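PDB 7C8Z: salicylate 5-hydroxylase, large oxygenase component from Ralstonia sp., which catalyses the 5-hydroxylation of salicylate to gentisate as the oxygenase component of a multicomponent monooxygenase, using a [2Fe-2S] cluster and a mononuclear iron. Local coordinates for residues L59-Y64 with R437-E442. Residues are numbered along the deposited sequence; the frame is centred on the assembly and turned at random.
Sequences LERLFY and RKVMGE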
loop_
_atom_site.group_PDB
_atom_site.type_symbol
_atom_site.label_atom_id
_atom_site.label_comp_id
_atom_site.label_asym_id
_atom_site.label_seq_id
_atom_site.Cartn_x
_atom_site.Cartn_y
_atom_site.Cartn_z
ATOM N N LEU A 59 17.586 -14.134 -12.173
ATOM C CA LEU A 59 18.356 -13.977 -10.944
ATOM C C LEU A 59 19.397 -15.081 -10.806
ATOM O O LEU A 59 20.553 -14.816 -10.455
ATOM C CB LEU A 59 17.427 -13.977 -9.732
ATOM C CG LEU A 59 16.534 -12.763 -9.457
ATOM C CD1 LEU A 59 15.727 -13.000 -8.188
ATOM C CD2 LEU A 59 17.348 -11.479 -9.355
ATOM N N GLU A 60 19.014 -16.321 -11.112
ATOM C CA GLU A 60 19.938 -17.444 -10.953
ATOM C C GLU A 60 21.116 -17.355 -11.919
ATOM O O GLU A 60 22.259 -17.633 -11.535
ATOM C CB GLU A 60 19.199 -18.770 -11.142
ATOM C CG GLU A 60 18.112 -19.046 -10.107
ATOM C CD GLU A 60 18.623 -19.817 -8.899
ATOM O OE1 GLU A 60 19.764 -19.562 -8.461
ATOM O OE2 GLU A 60 17.884 -20.684 -8.389
ATOM N N ARG A 61 20.862 -16.963 -13.173
ATOM C CA ARG A 61 21.847 -17.114 -14.236
ATOM C C ARG A 61 22.532 -15.824 -14.668
ATOM O O ARG A 61 23.573 -15.895 -15.328
ATOM C CB ARG A 61 21.194 -17.757 -15.466
ATOM C CG ARG A 61 20.659 -19.156 -15.206
ATOM C CD ARG A 61 20.219 -19.822 -16.492
ATOM N NE ARG A 61 19.693 -21.166 -16.264
ATOM C CZ ARG A 61 19.150 -21.923 -17.211
ATOM N NH1 ARG A 61 19.060 -21.469 -18.453
ATOM N NH2 ARG A 61 18.695 -23.131 -16.918
ATOM N N LEU A 62 21.990 -14.657 -14.326
ATOM C CA LEU A 62 22.609 -13.386 -14.682
ATOM C C LEU A 62 23.125 -12.607 -13.485
ATOM O O LEU A 62 24.065 -11.828 -13.635
ATOM C CB LEU A 62 21.620 -12.505 -15.457
ATOM C CG LEU A 62 21.265 -12.925 -16.889
ATOM C CD1 LEU A 62 22.473 -13.478 -17.622
ATOM C CD2 LEU A 62 20.137 -13.937 -16.907
ATOM N N PHE A 63 22.537 -12.803 -12.306
ATOM C CA PHE A 63 22.931 -12.083 -11.102
ATOM C C PHE A 63 23.687 -12.931 -10.093
ATOM O O PHE A 63 24.551 -12.405 -9.389
ATOM C CB PHE A 63 21.696 -11.493 -10.411
ATOM C CG PHE A 63 21.085 -10.347 -11.151
ATOM C CD1 PHE A 63 20.204 -10.570 -12.195
ATOM C CD2 PHE A 63 21.393 -9.044 -10.806
ATOM C CE1 PHE A 63 19.639 -9.512 -12.883
ATOM C CE2 PHE A 63 20.831 -7.982 -11.487
ATOM C CZ PHE A 63 19.954 -8.216 -12.528
ATOM N N TYR A 64 23.379 -14.221 -9.997
ATOM C CA TYR A 64 23.972 -15.084 -8.987
ATOM C C TYR A 64 25.035 -16.019 -9.543
ATOM O O TYR A 64 25.576 -16.831 -8.788
ATOM C CB TYR A 64 22.881 -15.906 -8.294
ATOM C CG TYR A 64 21.784 -15.079 -7.659
ATOM C CD1 TYR A 64 22.026 -13.784 -7.219
ATOM C CD2 TYR A 64 20.509 -15.597 -7.493
ATOM C CE1 TYR A 64 21.025 -13.026 -6.636
ATOM C CE2 TYR A 64 19.500 -14.848 -6.907
ATOM C CZ TYR A 64 19.763 -13.562 -6.480
ATOM O OH TYR A 64 18.761 -12.816 -5.900
ATOM N N ARG A 437 18.750 -14.942 -24.805
ATOM C CA ARG A 437 18.263 -16.231 -25.282
ATOM C C ARG A 437 19.280 -17.326 -25.017
ATOM O O ARG A 437 18.916 -18.423 -24.573
ATOM C CB ARG A 437 17.956 -16.166 -26.780
ATOM C CG ARG A 437 16.891 -15.168 -27.179
ATOM C CD ARG A 437 16.377 -15.466 -28.574
ATOM N NE ARG A 437 15.736 -16.776 -28.642
ATOM C CZ ARG A 437 15.366 -17.372 -29.770
ATOM N NH1 ARG A 437 15.570 -16.777 -30.935
ATOM N NH2 ARG A 437 14.786 -18.565 -29.730
ATOM N N LYS A 438 20.564 -17.036 -25.247
ATOM C CA LYS A 438 21.587 -18.057 -25.044
ATOM C C LYS A 438 21.686 -18.473 -23.579
ATOM O O LYS A 438 21.705 -19.669 -23.261
ATOM C CB LYS A 438 22.929 -17.553 -25.572
ATOM C CG LYS A 438 22.958 -17.494 -27.082
ATOM C CD LYS A 438 24.216 -16.847 -27.617
ATOM C CE LYS A 438 24.165 -16.781 -29.136
ATOM N NZ LYS A 438 25.308 -16.022 -29.698
ATOM N N VAL A 439 21.720 -17.500 -22.667
ATOM C CA VAL A 439 21.902 -17.828 -21.255
ATOM C C VAL A 439 20.640 -18.460 -20.680
ATOM O O VAL A 439 20.711 -19.287 -19.762
ATOM C CB VAL A 439 22.333 -16.579 -20.462
ATOM C CG1 VAL A 439 22.413 -16.886 -18.976
ATOM C CG2 VAL A 439 23.679 -16.073 -20.965
ATOM N N MET A 440 19.474 -18.120 -21.221
ATOM C CA MET A 440 18.212 -18.576 -20.662
ATOM C C MET A 440 17.615 -19.747 -21.427
ATOM O O MET A 440 16.584 -20.283 -21.006
ATOM C CB MET A 440 17.208 -17.417 -20.629
ATOM C CG MET A 440 17.682 -16.220 -19.828
ATOM S SD MET A 440 17.282 -16.386 -18.080
ATOM C CE MET A 440 15.494 -16.244 -18.140
ATOM N N GLY A 441 18.246 -20.175 -22.517
ATOM C CA GLY A 441 17.753 -21.312 -23.267
ATOM C C GLY A 441 16.337 -21.118 -23.764
ATOM O O GLY A 441 15.463 -21.944 -23.496
ATOM N N GLU A 442 16.096 -20.029 -24.487
ATOM C CA GLU A 442 14.766 -19.736 -25.010
ATOM C C GLU A 442 14.819 -19.483 -26.508
ATOM O O GLU A 442 15.801 -18.944 -27.013
ATOM C CB GLU A 442 14.162 -18.521 -24.293
ATOM C CG GLU A 442 13.807 -18.762 -22.837
ATOM C CD GLU A 442 12.418 -19.346 -22.661
ATOM O OE1 GLU A 442 11.578 -19.186 -23.571
ATOM O OE2 GLU A 442 12.164 -19.973 -21.612
#
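R61 CG stands anti to its own carbonyl carbon (chi1 -62°), and the chain then runs extended from CG to NE, which carries the guanidinium across to the last turn of helix 427-440. On the other side, V439 CG1 lies anti to the backbone N (chi1 175°) and enters the angle between R61 and L62. NH1 of R61 donates to the backbone O of V439 at 3.0 Å. The donor sits in the carbonyl plane on a lone pair, with an N-H...O angle of 150°, while the oxygen is tilted slightly from the guanidinium plane. The bond uses a carbonyl at the helix end, where the partial negative charge would probably suit a cationic group. Next to this bond is an apolar patch: V439 CG1 touches R61 CB at 3.8 Å and meets L62 CD1 tip to tip at 3.7 Å. The M440 side chain, bent at chi2 and chi3, crosses that of L62 at about a right angle, SD lying 3.9 Å from L62 CD2. The contact joins helix 52-63, which is followed in the chain by strand 69-73, to the C-terminal helix of the catalytic domain, so the first and last helices of this ring-hydroxylating oxygenase alpha subunit pack together, away from both iron centres. Helix 427-440 stops at M440, and G441, the first residue to leave helical geometry, has positive phi. Just beyond, R437 NE bonds the O of E442 at 2.7 Å, and NH2 adds a weaker bond to the same oxygen. R57, one turn earlier in helix 52-63 than R61, forms a salt bridge with the E442 carboxylate. E60 accepts backbone N-H bonds from V29 and F30 of a second copy of this protein.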